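Local atomic coordinates of transcriptional regulator I2 (PDB entry 4MO7), a protein that is a superantigen associated with Crohn's disease and, as a TetR-family protein, probably also binds DNA to regulate transcription. Residues D74-N88 against S121-L135. Sequence-based numbering, arbitrary orientation.
Sequences DEILRAVMEETIHYN and SGEAMAVLVYEWRSL
Met-81 and Leu-135 meet tip to tip at the tight end of this contact, with SD of Met-81 3.7 Å from CD2 of Leu-135. The Met-81 chain leaves with CG beside the backbone N (chi1 -63°) and then runs extended. This brings SD 3.9 Å from Trp-132 CE3, a Met-aromatic approach oblique to the ring. The two side chains cross at about a right angle. The methyl CE of Met-81 goes on to the end of helix 122-130, where it lies 3.7 Å from the Glu-131 carbonyl O. Leu-77 lies one turn earlier. Its CD1 meets CG1 of Val-127 at 3.5 Å, while CD2 packs on CB of Ser-134. CD1 of Leu-135 rests against the Leu-77 side chain and CB of Arg-78. Further along, CG1 of Val-80 touches CB of Ala-124, and CG2 of Thr-84 packs on CB of Met-125 at 3.7 Å. CD1 of Leu-128 touches CG1 and CD1 of Ile-85.

The looser end is polar. Ser-121 OG donates to Asn-88 OD1 in a modelled bond of 2.3 Å, too short to be trusted in detail. Asn-88 ND2 gives a weak bond to SD of Met-125 (3.5 Å, 141°). Tyr-87 brings only a ring edge near Ser-121. On the more open side, Arg-78 NE forms a salt bridge with Glu-82 OE1, beside His-142 of helix 137-163.

The axes of 74-88 and 122-130 approach to 8.6 Å, with N-to-C directions 118° apart. Ile-76 and Ala-79 touch Ala-38 and Leu-35 of helix 30-45, consistent with helix 73-97 linking the DNA-binding and C-terminal regions of a TetR protein. Glu-131 also bonds to the backbone N of Phe-47. The chemistry implies a joint held mainly by aliphatic and sulfur contacts, with polar contacts at the Asn-88 end that are weak or doubtful as modelled.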
loop_
_atom_site.group_PDB
_atom_site.type_symbol
_atom_site.label_atom_id
_atom_site.label_comp_id
_atom_site.label_asym_id
_atom_site.label_seq_id
_atom_site.Cartn_x
_atom_site.Cartn_y
_atom_site.Cartn_z
ATOM N N ASP A 74 -5.190 -27.907 -2.108
ATOM C CA ASP A 74 -4.672 -26.849 -1.218
ATOM C C ASP A 74 -3.177 -26.949 -1.084
ATOM O O ASP A 74 -2.460 -25.955 -1.024
ATOM C CB ASP A 74 -5.221 -27.035 0.193
ATOM C CG ASP A 74 -4.741 -25.973 1.133
ATOM O OD1 ASP A 74 -5.193 -24.840 0.930
ATOM O OD2 ASP A 74 -3.971 -26.270 2.099
ATOM N N GLU A 75 -2.673 -28.180 -0.990
ATOM C CA GLU A 75 -1.219 -28.334 -0.889
ATOM C C GLU A 75 -0.468 -27.975 -2.192
ATOM O O GLU A 75 0.670 -27.522 -2.112
ATOM C CB GLU A 75 -0.801 -29.726 -0.412
ATOM C CG GLU A 75 0.671 -29.831 -0.053
ATOM C CD GLU A 75 1.017 -31.152 0.591
ATOM O OE1 GLU A 75 1.395 -31.149 1.774
ATOM O OE2 GLU A 75 0.908 -32.187 -0.093
ATOM N N ILE A 76 -1.066 -28.197 -3.361
ATOM C CA ILE A 76 -0.466 -27.743 -4.620
ATOM C C ILE A 76 -0.325 -26.220 -4.578
ATOM O O ILE A 76 0.719 -25.685 -4.985
ATOM C CB ILE A 76 -1.307 -28.117 -5.843
ATOM C CG1 ILE A 76 -1.438 -29.644 -5.903
ATOM C CG2 ILE A 76 -0.609 -27.681 -7.130
ATOM C CD1 ILE A 76 -2.359 -30.122 -6.997
ATOM N N LEU A 77 -1.348 -25.525 -4.061
ATOM C CA LEU A 77 -1.326 -24.048 -4.012
ATOM C C LEU A 77 -0.244 -23.587 -3.074
ATOM O O LEU A 77 0.540 -22.686 -3.418
ATOM C CB LEU A 77 -2.675 -23.477 -3.573
ATOM C CG LEU A 77 -2.837 -21.949 -3.492
ATOM C CD1 LEU A 77 -2.617 -21.293 -4.819
ATOM C CD2 LEU A 77 -4.241 -21.613 -2.882
ATOM N N ARG A 78 -0.163 -24.211 -1.898
ATOM C CA ARG A 78 0.933 -23.937 -0.954
ATOM C C ARG A 78 2.288 -24.080 -1.631
ATOM O O ARG A 78 3.161 -23.227 -1.462
ATOM C CB ARG A 78 0.878 -24.938 0.207
ATOM C CG ARG A 78 2.059 -24.772 1.184
ATOM C CD ARG A 78 2.090 -25.996 2.096
ATOM N NE ARG A 78 3.453 -26.244 2.530
ATOM C CZ ARG A 78 3.828 -27.314 3.222
ATOM N NH1 ARG A 78 2.919 -28.223 3.555
ATOM N NH2 ARG A 78 5.103 -27.470 3.582
ATOM N N ALA A 79 2.481 -25.153 -2.400
ATOM C CA ALA A 79 3.808 -25.415 -2.989
ATOM C C ALA A 79 4.102 -24.422 -4.091
ATOM O O ALA A 79 5.259 -24.018 -4.237
ATOM C CB ALA A 79 3.895 -26.851 -3.541
ATOM N N VAL A 80 3.107 -24.011 -4.860
ATOM C CA VAL A 80 3.337 -22.957 -5.893
ATOM C C VAL A 80 3.837 -21.710 -5.185
ATOM O O VAL A 80 4.809 -21.065 -5.605
ATOM C CB VAL A 80 2.043 -22.656 -6.648
ATOM C CG1 VAL A 80 2.113 -21.386 -7.480
ATOM C CG2 VAL A 80 1.690 -23.870 -7.524
ATOM N N MET A 81 3.193 -21.356 -4.081
ATOM C CA MET A 81 3.596 -20.138 -3.389
ATOM C C MET A 81 4.961 -20.305 -2.725
ATOM O O MET A 81 5.789 -19.385 -2.733
ATOM C CB MET A 81 2.538 -19.744 -2.380
ATOM C CG MET A 81 1.185 -19.417 -3.035
ATOM S SD MET A 81 0.187 -18.641 -1.742
ATOM C CE MET A 81 -1.402 -18.523 -2.529
ATOM N N GLU A 82 5.216 -21.468 -2.149
ATOM C CA GLU A 82 6.527 -21.703 -1.539
ATOM C C GLU A 82 7.637 -21.621 -2.581
ATOM O O GLU A 82 8.703 -21.019 -2.352
ATOM C CB GLU A 82 6.557 -23.065 -0.844
ATOM C CG GLU A 82 5.800 -23.116 0.485
ATOM C CD GLU A 82 5.923 -24.510 1.108
ATOM O OE1 GLU A 82 5.683 -24.656 2.313
ATOM O OE2 GLU A 82 6.256 -25.466 0.379
ATOM N N GLU A 83 7.410 -22.248 -3.732
ATOM C CA GLU A 83 8.425 -22.199 -4.802
ATOM C C GLU A 83 8.763 -20.786 -5.199
ATOM O O GLU A 83 9.936 -20.477 -5.433
ATOM C CB GLU A 83 7.920 -22.871 -6.089
ATOM C CG GLU A 83 7.999 -24.358 -6.110
ATOM C CD GLU A 83 9.395 -24.845 -5.828
ATOM O OE1 GLU A 83 10.292 -24.639 -6.684
ATOM O OE2 GLU A 83 9.593 -25.412 -4.732
ATOM N N THR A 84 7.754 -19.931 -5.325
ATOM C CA THR A 84 8.002 -18.540 -5.725
ATOM C C THR A 84 8.831 -17.804 -4.718
ATOM O O THR A 84 9.727 -17.025 -5.089
ATOM C CB THR A 84 6.691 -17.735 -5.892
ATOM O OG1 THR A 84 5.796 -18.484 -6.710
ATOM C CG2 THR A 84 6.970 -16.363 -6.549
ATOM N N ILE A 85 8.525 -17.998 -3.436
ATOM C CA ILE A 85 9.293 -17.324 -2.433
ATOM C C ILE A 85 10.703 -17.874 -2.314
ATOM O O ILE A 85 11.649 -17.084 -2.128
ATOM C CB ILE A 85 8.611 -17.332 -1.063
ATOM C CG1 ILE A 85 7.290 -16.546 -1.125
ATOM C CG2 ILE A 85 9.476 -16.572 -0.044
ATOM C CD1 ILE A 85 6.520 -16.636 0.185
ATOM N N HIS A 86 10.869 -19.197 -2.412
ATOM C CA HIS A 86 12.186 -19.811 -2.404
ATOM C C HIS A 86 12.987 -19.248 -3.536
ATOM O O HIS A 86 14.155 -18.911 -3.371
ATOM C CB HIS A 86 12.082 -21.333 -2.593
ATOM C CG HIS A 86 12.011 -22.073 -1.305
ATOM N ND1 HIS A 86 11.088 -23.072 -1.070
ATOM C CD2 HIS A 86 12.748 -21.967 -0.176
ATOM C CE1 HIS A 86 11.257 -23.541 0.155
ATOM N NE2 HIS A 86 12.258 -22.890 0.717
ATOM N N TYR A 87 12.351 -19.115 -4.698
ATOM C CA TYR A 87 13.075 -18.575 -5.854
ATOM C C TYR A 87 13.443 -17.121 -5.668
ATOM O O TYR A 87 14.611 -16.753 -5.922
ATOM C CB TYR A 87 12.223 -18.764 -7.112
ATOM C CG TYR A 87 12.695 -18.007 -8.334
ATOM C CD1 TYR A 87 13.583 -18.577 -9.229
ATOM C CD2 TYR A 87 12.194 -16.735 -8.614
ATOM C CE1 TYR A 87 14.005 -17.867 -10.368
ATOM C CE2 TYR A 87 12.602 -16.023 -9.726
ATOM C CZ TYR A 87 13.502 -16.587 -10.602
ATOM O OH TYR A 87 13.878 -15.852 -11.706
ATOM N N ASN A 88 12.488 -16.279 -5.257
ATOM C CA ASN A 88 12.814 -14.872 -4.985
ATOM C C ASN A 88 13.941 -14.780 -3.983
ATOM O O ASN A 88 14.887 -14.016 -4.174
ATOM C CB ASN A 88 11.586 -14.046 -4.529
ATOM C CG ASN A 88 10.554 -13.851 -5.661
ATOM O OD1 ASN A 88 10.830 -14.170 -6.822
ATOM N ND2 ASN A 88 9.375 -13.342 -5.324
ATOM N N SER A 121 9.336 -12.714 -11.170
ATOM C CA SER A 121 8.829 -13.895 -10.460
ATOM C C SER A 121 7.556 -14.527 -11.082
ATOM O O SER A 121 7.140 -15.620 -10.682
ATOM C CB SER A 121 8.645 -13.577 -8.976
ATOM O OG SER A 121 9.808 -12.915 -8.489
ATOM N N GLY A 122 6.944 -13.831 -12.045
ATOM C CA GLY A 122 5.929 -14.406 -12.915
ATOM C C GLY A 122 4.589 -14.875 -12.360
ATOM O O GLY A 122 4.001 -14.263 -11.445
ATOM N N GLU A 123 4.082 -15.964 -12.952
ATOM C CA GLU A 123 2.707 -16.417 -12.696
ATOM C C GLU A 123 2.535 -16.872 -11.273
ATOM O O GLU A 123 1.486 -16.669 -10.687
ATOM C CB GLU A 123 2.285 -17.548 -13.653
ATOM C CG GLU A 123 2.337 -17.156 -15.117
ATOM C CD GLU A 123 3.769 -17.099 -15.626
ATOM O OE1 GLU A 123 4.663 -17.573 -14.886
ATOM O OE2 GLU A 123 4.002 -16.607 -16.753
ATOM N N ALA A 124 3.568 -17.496 -10.714
ATOM C CA ALA A 124 3.438 -18.080 -9.381
ATOM C C ALA A 124 3.419 -16.989 -8.277
ATOM O O ALA A 124 2.864 -17.191 -7.186
ATOM C CB ALA A 124 4.500 -19.094 -9.153
ATOM N N MET A 125 3.988 -15.826 -8.588
ATOM C CA MET A 125 3.928 -14.672 -7.691
ATOM C C MET A 125 2.574 -14.015 -7.756
ATOM O O MET A 125 2.040 -13.522 -6.750
ATOM C CB MET A 125 4.944 -13.635 -8.119
ATOM C CG MET A 125 4.793 -12.306 -7.393
ATOM S SD MET A 125 6.254 -12.056 -6.389
ATOM C CE MET A 125 5.899 -13.128 -4.994
ATOM N N ALA A 126 2.021 -13.959 -8.961
ATOM C CA ALA A 126 0.692 -13.407 -9.119
ATOM C C ALA A 126 -0.306 -14.303 -8.412
ATOM O O ALA A 126 -1.344 -13.833 -7.938
ATOM C CB ALA A 126 0.338 -13.275 -10.619
ATOM N N VAL A 127 0.013 -15.597 -8.347
ATOM C CA VAL A 127 -0.858 -16.534 -7.662
ATOM C C VAL A 127 -0.807 -16.225 -6.160
ATOM O O VAL A 127 -1.829 -16.207 -5.483
ATOM C CB VAL A 127 -0.490 -18.013 -7.979
ATOM C CG1 VAL A 127 -1.159 -18.948 -7.000
ATOM C CG2 VAL A 127 -0.870 -18.395 -9.417
ATOM N N LEU A 128 0.389 -15.944 -5.655
ATOM C CA LEU A 128 0.594 -15.686 -4.223
ATOM C C LEU A 128 -0.249 -14.501 -3.780
ATOM O O LEU A 128 -0.874 -14.509 -2.722
ATOM C CB LEU A 128 2.095 -15.472 -3.911
ATOM C CG LEU A 128 2.398 -15.276 -2.415
ATOM C CD1 LEU A 128 3.768 -15.802 -2.081
ATOM C CD2 LEU A 128 2.297 -13.804 -1.975
ATOM N N VAL A 129 -0.296 -13.486 -4.618
ATOM C CA VAL A 129 -0.971 -12.253 -4.259
ATOM C C VAL A 129 -2.479 -12.407 -4.338
ATOM O O VAL A 129 -3.202 -12.054 -3.402
ATOM C CB VAL A 129 -0.464 -11.092 -5.156
ATOM C CG1 VAL A 129 -1.271 -9.840 -4.894
ATOM C CG2 VAL A 129 1.094 -10.854 -4.933
ATOM N N TYR A 130 -2.984 -12.977 -5.431
ATOM C CA TYR A 130 -4.432 -13.059 -5.566
ATOM C C TYR A 130 -5.126 -14.268 -5.018
ATOM O O TYR A 130 -6.346 -14.197 -4.810
ATOM C CB TYR A 130 -4.857 -12.834 -7.025
ATOM C CG TYR A 130 -4.511 -11.447 -7.478
ATOM C CD1 TYR A 130 -5.083 -10.336 -6.868
ATOM C CD2 TYR A 130 -3.582 -11.237 -8.491
ATOM C CE1 TYR A 130 -4.752 -9.056 -7.267
ATOM C CE2 TYR A 130 -3.256 -9.955 -8.902
ATOM C CZ TYR A 130 -3.838 -8.874 -8.284
ATOM O OH TYR A 130 -3.502 -7.606 -8.698
ATOM N N GLU A 131 -4.381 -15.360 -4.770
ATOM C CA GLU A 131 -5.017 -16.592 -4.302
ATOM C C GLU A 131 -4.705 -16.860 -2.841
ATOM O O GLU A 131 -5.035 -17.923 -2.293
ATOM C CB GLU A 131 -4.611 -17.805 -5.145
ATOM C CG GLU A 131 -4.996 -17.733 -6.614
ATOM C CD GLU A 131 -6.497 -17.776 -6.823
ATOM O OE1 GLU A 131 -7.276 -18.023 -5.859
ATOM O OE2 GLU A 131 -6.914 -17.534 -7.954
ATOM N N TRP A 132 -4.144 -15.855 -2.193
ATOM C CA TRP A 132 -3.779 -15.967 -0.791
ATOM C C TRP A 132 -4.937 -16.489 0.079
ATOM O O TRP A 132 -4.767 -17.407 0.909
ATOM C CB TRP A 132 -3.290 -14.595 -0.299
ATOM C CG TRP A 132 -2.805 -14.671 1.108
ATOM C CD1 TRP A 132 -3.433 -14.198 2.225
ATOM C CD2 TRP A 132 -1.603 -15.297 1.552
ATOM N NE1 TRP A 132 -2.683 -14.483 3.334
ATOM C CE2 TRP A 132 -1.569 -15.190 2.953
ATOM C CE3 TRP A 132 -0.553 -15.934 0.895
ATOM C CZ2 TRP A 132 -0.500 -15.660 3.719
ATOM C CZ3 TRP A 132 0.496 -16.448 1.665
ATOM C CH2 TRP A 132 0.507 -16.299 3.066
ATOM N N ARG A 133 -6.126 -15.941 -0.153
ATOM C CA ARG A 133 -7.275 -16.285 0.669
ATOM C C ARG A 133 -7.796 -17.688 0.368
ATOM O O ARG A 133 -8.579 -18.215 1.146
ATOM C CB ARG A 133 -8.387 -15.230 0.501
ATOM C CG ARG A 133 -8.072 -13.861 1.144
ATOM C CD ARG A 133 -9.227 -12.870 0.965
ATOM N NE ARG A 133 -10.469 -13.323 1.597
ATOM C CZ ARG A 133 -11.677 -12.828 1.328
ATOM N NH1 ARG A 133 -11.829 -11.863 0.427
ATOM N NH2 ARG A 133 -12.741 -13.307 1.957
ATOM N N SER A 134 -7.375 -18.294 -0.752
ATOM C CA SER A 134 -7.726 -19.707 -1.025
ATOM C C SER A 134 -6.909 -20.752 -0.246
ATOM O O SER A 134 -7.258 -21.929 -0.201
ATOM C CB SER A 134 -7.615 -19.982 -2.542
ATOM O OG SER A 134 -8.519 -19.198 -3.295
ATOM N N LEU A 135 -5.811 -20.329 0.379
ATOM C CA LEU A 135 -4.885 -21.246 1.015
ATOM C C LEU A 135 -5.296 -21.501 2.443
ATOM O O LEU A 135 -5.753 -20.571 3.137
ATOM C CB LEU A 135 -3.467 -20.627 0.982
ATOM C CG LEU A 135 -2.257 -21.521 1.225
ATOM C CD1 LEU A 135 -2.249 -22.720 0.285
ATOM C CD2 LEU A 135 -1.018 -20.756 1.018
#